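Local coordinates for protein organophosphorus hydrolase (Pseudomonas pseudoalcaligenes, PDB 4LE6) that probably hydrolyses organophosphate triesters as a metallo-beta-lactamase-fold enzyme that carries two zinc ions in its active site, at residues Glu282-Lys287 with Gly301-Glu306. Sequence-based numbering, arbitrary orientation. Where two conformers were deposited one is given.
Sequences EAATDK and GHVRKE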
ATOM      1  N   GLU A 282     -14.707  -2.021  18.539  1.00 28.44           N
ATOM      2  CA  GLU A 282     -15.701  -1.189  17.852  1.00 27.28           C
ATOM      3  C   GLU A 282     -15.434  -1.067  16.346  1.00 26.61           C
ATOM      4  O   GLU A 282     -16.354  -1.170  15.526  1.00 27.41           O
ATOM      5  CB  GLU A 282     -15.730   0.213  18.487  1.00 30.45           C
ATOM      6  CG  GLU A 282     -16.425   1.283  17.669  1.00 50.22           C
ATOM      7  CD  GLU A 282     -16.520   2.611  18.407  1.00 62.81           C
ATOM      8  OE1 GLU A 282     -15.809   2.785  19.425  1.00 61.52           O
ATOM      9  OE2 GLU A 282     -17.310   3.478  17.969  1.00 68.84           O
ATOM     10  N   ALA A 283     -14.186  -0.817  15.980  1.00 25.05           N
ATOM     11  CA  ALA A 283     -13.831  -0.696  14.569  1.00 24.58           C
ATOM     12  C   ALA A 283     -14.138  -2.002  13.836  1.00 27.11           C
ATOM     13  O   ALA A 283     -14.652  -1.993  12.709  1.00 27.23           O
ATOM     14  CB  ALA A 283     -12.361  -0.365  14.427  1.00 22.10           C
ATOM     15  N   ALA A 284     -13.819  -3.129  14.468  1.00 26.09           N
ATOM     16  CA  ALA A 284     -14.076  -4.430  13.836  1.00 27.42           C
ATOM     17  C   ALA A 284     -15.577  -4.693  13.710  1.00 31.13           C
ATOM     18  O   ALA A 284     -16.063  -5.154  12.668  1.00 26.53           O
ATOM     19  CB  ALA A 284     -13.417  -5.566  14.632  1.00 26.64           C
ATOM     20  N   THR A 285     -16.310  -4.414  14.784  1.00 30.96           N
ATOM     21  CA  THR A 285     -17.753  -4.645  14.791  1.00 30.64           C
ATOM     22  C   THR A 285     -18.515  -3.778  13.784  1.00 29.52           C
ATOM     23  O   THR A 285     -19.371  -4.270  13.051  1.00 30.20           O
ATOM     24  CB  THR A 285     -18.316  -4.363  16.187  1.00 33.58           C
ATOM     25  OG1 THR A 285     -17.873  -5.395  17.072  1.00 37.72           O
ATOM     26  CG2 THR A 285     -19.845  -4.300  16.167  1.00 32.50           C
ATOM     27  N   ASP A 286     -18.226  -2.484  13.775  1.00 26.13           N
ATOM     28  CA  ASP A 286     -18.927  -1.533  12.912  1.00 27.68           C
ATOM     29  C   ASP A 286     -18.280  -1.426  11.515  1.00 28.27           C
ATOM     30  O   ASP A 286     -18.721  -0.628  10.697  1.00 32.39           O
ATOM     31  CB  ASP A 286     -18.936  -0.143  13.570  1.00 27.09           C
ATOM     32  CG  ASP A 286     -19.670  -0.122  14.915  1.00 37.23           C
ATOM     33  OD1 ASP A 286     -20.599  -0.931  15.119  1.00 39.23           O
ATOM     34  OD2 ASP A 286     -19.317   0.717  15.774  1.00 43.44           O
ATOM     35  N   LYS A 287     -17.249  -2.230  11.257  1.00 27.21           N
ATOM     36  CA  LYS A 287     -16.563  -2.256   9.951  1.00 29.41           C
ATOM     37  C   LYS A 287     -16.195  -0.864   9.434  1.00 28.84           C
ATOM     38  O   LYS A 287     -16.312  -0.574   8.243  1.00 29.90           O
ATOM     39  CB  LYS A 287     -17.435  -2.952   8.901  1.00 31.79           C
ATOM     40  CG  LYS A 287     -17.768  -4.406   9.205  1.00 39.99           C
ATOM     41  CD  LYS A 287     -18.632  -4.983   8.099  1.00 51.87           C
ATOM     42  CE  LYS A 287     -18.940  -6.449   8.310  1.00 66.80           C
ATOM     43  NZ  LYS A 287     -19.670  -6.995   7.129  1.00 77.62           N
ATOM     44  N   GLY A 301      -7.529   1.560   6.127  1.00 19.18           N
ATOM     45  CA  GLY A 301      -7.951   0.183   6.024  1.00 19.73           C
ATOM     46  C   GLY A 301      -9.010  -0.170   7.037  1.00 21.76           C
ATOM     47  O   GLY A 301      -9.631   0.718   7.607  1.00 23.70           O
ATOM     48  N   HIS A 302      -9.207  -1.470   7.253  1.00 20.85           N
ATOM     49  CA  HIS A 302     -10.215  -1.954   8.185  1.00 22.53           C
ATOM     50  C   HIS A 302      -9.572  -2.876   9.186  1.00 24.71           C
ATOM     51  O   HIS A 302      -8.484  -3.411   8.955  1.00 22.41           O
ATOM     52  CB  HIS A 302     -11.312  -2.743   7.475  1.00 24.53           C
ATOM     53  CG  HIS A 302     -12.131  -1.933   6.526  1.00 26.14           C
ATOM     54  ND1 HIS A 302     -11.737  -1.684   5.230  1.00 23.85           N
ATOM     55  CD2 HIS A 302     -13.326  -1.318   6.680  1.00 26.76           C
ATOM     56  CE1 HIS A 302     -12.656  -0.954   4.625  1.00 24.76           C
ATOM     57  NE2 HIS A 302     -13.630  -0.714   5.486  1.00 27.71           N
ATOM     58  N   VAL A 303     -10.269  -3.055  10.300  1.00 25.20           N
ATOM     59  CA  VAL A 303      -9.876  -3.994  11.339  1.00 25.59           C
ATOM     60  C   VAL A 303     -10.789  -5.206  11.281  1.00 25.57           C
ATOM     61  O   VAL A 303     -12.012  -5.060  11.261  1.00 24.85           O
ATOM     62  CB  VAL A 303     -10.049  -3.368  12.738  1.00 22.66           C
ATOM     63  CG1 VAL A 303      -9.563  -4.335  13.818  1.00 25.11           C
ATOM     64  CG2 VAL A 303      -9.302  -2.069  12.822  1.00 21.70           C
ATOM     65  N   ARG A 304     -10.186  -6.392  11.291  1.00 25.31           N
ATOM     66  CA  ARG A 304     -10.917  -7.645  11.281  1.00 24.56           C
ATOM     67  C   ARG A 304     -10.660  -8.362  12.594  1.00 25.62           C
ATOM     68  O   ARG A 304      -9.531  -8.386  13.096  1.00 27.73           O
ATOM     69  CB  ARG A 304     -10.438  -8.520  10.121  1.00 25.75           C
ATOM     70  CG  ARG A 304     -11.056  -9.913  10.058  1.00 30.66           C
ATOM     71  CD  ARG A 304     -10.558 -10.702   8.827  1.00 29.86           C
ATOM     72  NE  ARG A 304      -9.196 -11.206   9.013  1.00 26.87           N
ATOM     73  CZ  ARG A 304      -8.176 -11.031   8.172  1.00 24.67           C
ATOM     74  NH1 ARG A 304      -8.312 -10.373   7.033  1.00 23.98           N
ATOM     75  NH2 ARG A 304      -6.998 -11.540   8.484  1.00 24.90           N
ATOM     76  N   LYS A 305     -11.709  -8.951  13.151  1.00 25.65           N
ATOM     77  CA  LYS A 305     -11.554  -9.732  14.356  0.53 26.63           C
ATOM     78  C   LYS A 305     -11.067 -11.133  13.989  1.00 27.45           C
ATOM     79  O   LYS A 305     -11.584 -11.754  13.069  1.00 28.78           O
ATOM     80  CB  LYS A 305     -12.872  -9.820  15.120  0.53 28.62           C
ATOM     81  CG  LYS A 305     -12.702 -10.439  16.496  0.53 29.79           C
ATOM     82  CD  LYS A 305     -14.024 -10.638  17.215  0.53 29.83           C
ATOM     83  CE  LYS A 305     -13.800 -11.241  18.585  0.53 30.78           C
ATOM     84  NZ  LYS A 305     -13.153 -12.582  18.483  0.53 31.80           N
ATOM     85  N   GLU A 306     -10.047 -11.609  14.700  1.00 27.71           N
ATOM     86  CA  GLU A 306      -9.537 -12.966  14.539  1.00 28.63           C
ATOM     87  C   GLU A 306      -9.994 -13.793  15.740  1.00 31.65           C
ATOM     88  O   GLU A 306     -10.584 -13.246  16.662  1.00 33.52           O
ATOM     89  CB  GLU A 306      -8.017 -12.943  14.471  1.00 30.41           C
ATOM     90  CG  GLU A 306      -7.465 -12.291  13.208  1.00 29.89           C
ATOM     91  CD  GLU A 306      -7.628 -13.166  11.977  1.00 33.90           C
ATOM     92  OE1 GLU A 306      -7.429 -14.401  12.070  1.00 39.61           O
ATOM     93  OE2 GLU A 306      -7.964 -12.625  10.903  1.00 34.16           O
TER
HETATM   94  O   HOH W   1     -12.836  -1.952  10.459  1.00 25.07           O
HETATM   95  O   HOH W   2     -14.443  -5.725  10.764  1.00 37.12           O
HETATM   96  O   HOH W   3     -16.378  -0.092   5.130  1.00 55.40           O
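V303 straddles the last turn of helix 269-286 with its two methyls. CG2 lies 3.9 Å from A283 CB, while CG1, anti to the backbone N (chi1 -177°), faces A284 CB. Between these apolar touches the backbones come close: A284 CA lies 3.4 Å from V303 O in a CA-H...O contact, with 152° at the hydrogen. A284 CB also lies 4.1 Å from the backbone N of K305.

Three waters link polar atoms of the two segments. Water 1 donates to A283 O and accepts from V303 N (2.8 Å). Water 2 donates to both A284 O and V303 O, the latter at 2.6 Å. Beyond the helix, where K287 turns away with positive phi, water 3 donates to K287 O and lies 2.8 Å from H302 NE2. That carbonyl oxygen also meets the imidazole edge in the ring plane, 3.5 Å from CD2.

Outward, V290, from the neighbouring strand 289-292, packs on A283 and V303, and Y310 of strand 310-314 on V303 and A284. The H302 ring meets W289 and stacks on F78 of the second subunit. R304, its CB directed away from the helix, grips E306 OE2 side-on through NE (2.7 Å) and NH2, while its NH1 bonds R76 O of that subunit.

The short segments 282-286 and 301-305 run nearly at right angles (93°), the helix end lying across one beta-sheet of the alpha-beta/beta-alpha sandwich typical of the metallo-beta-lactamase superfamily. Small alanines allow close approach, and waters bridge the helix-end carbonyls to V303 N and O, so this contact combines a compact apolar centre with a hydrated flank.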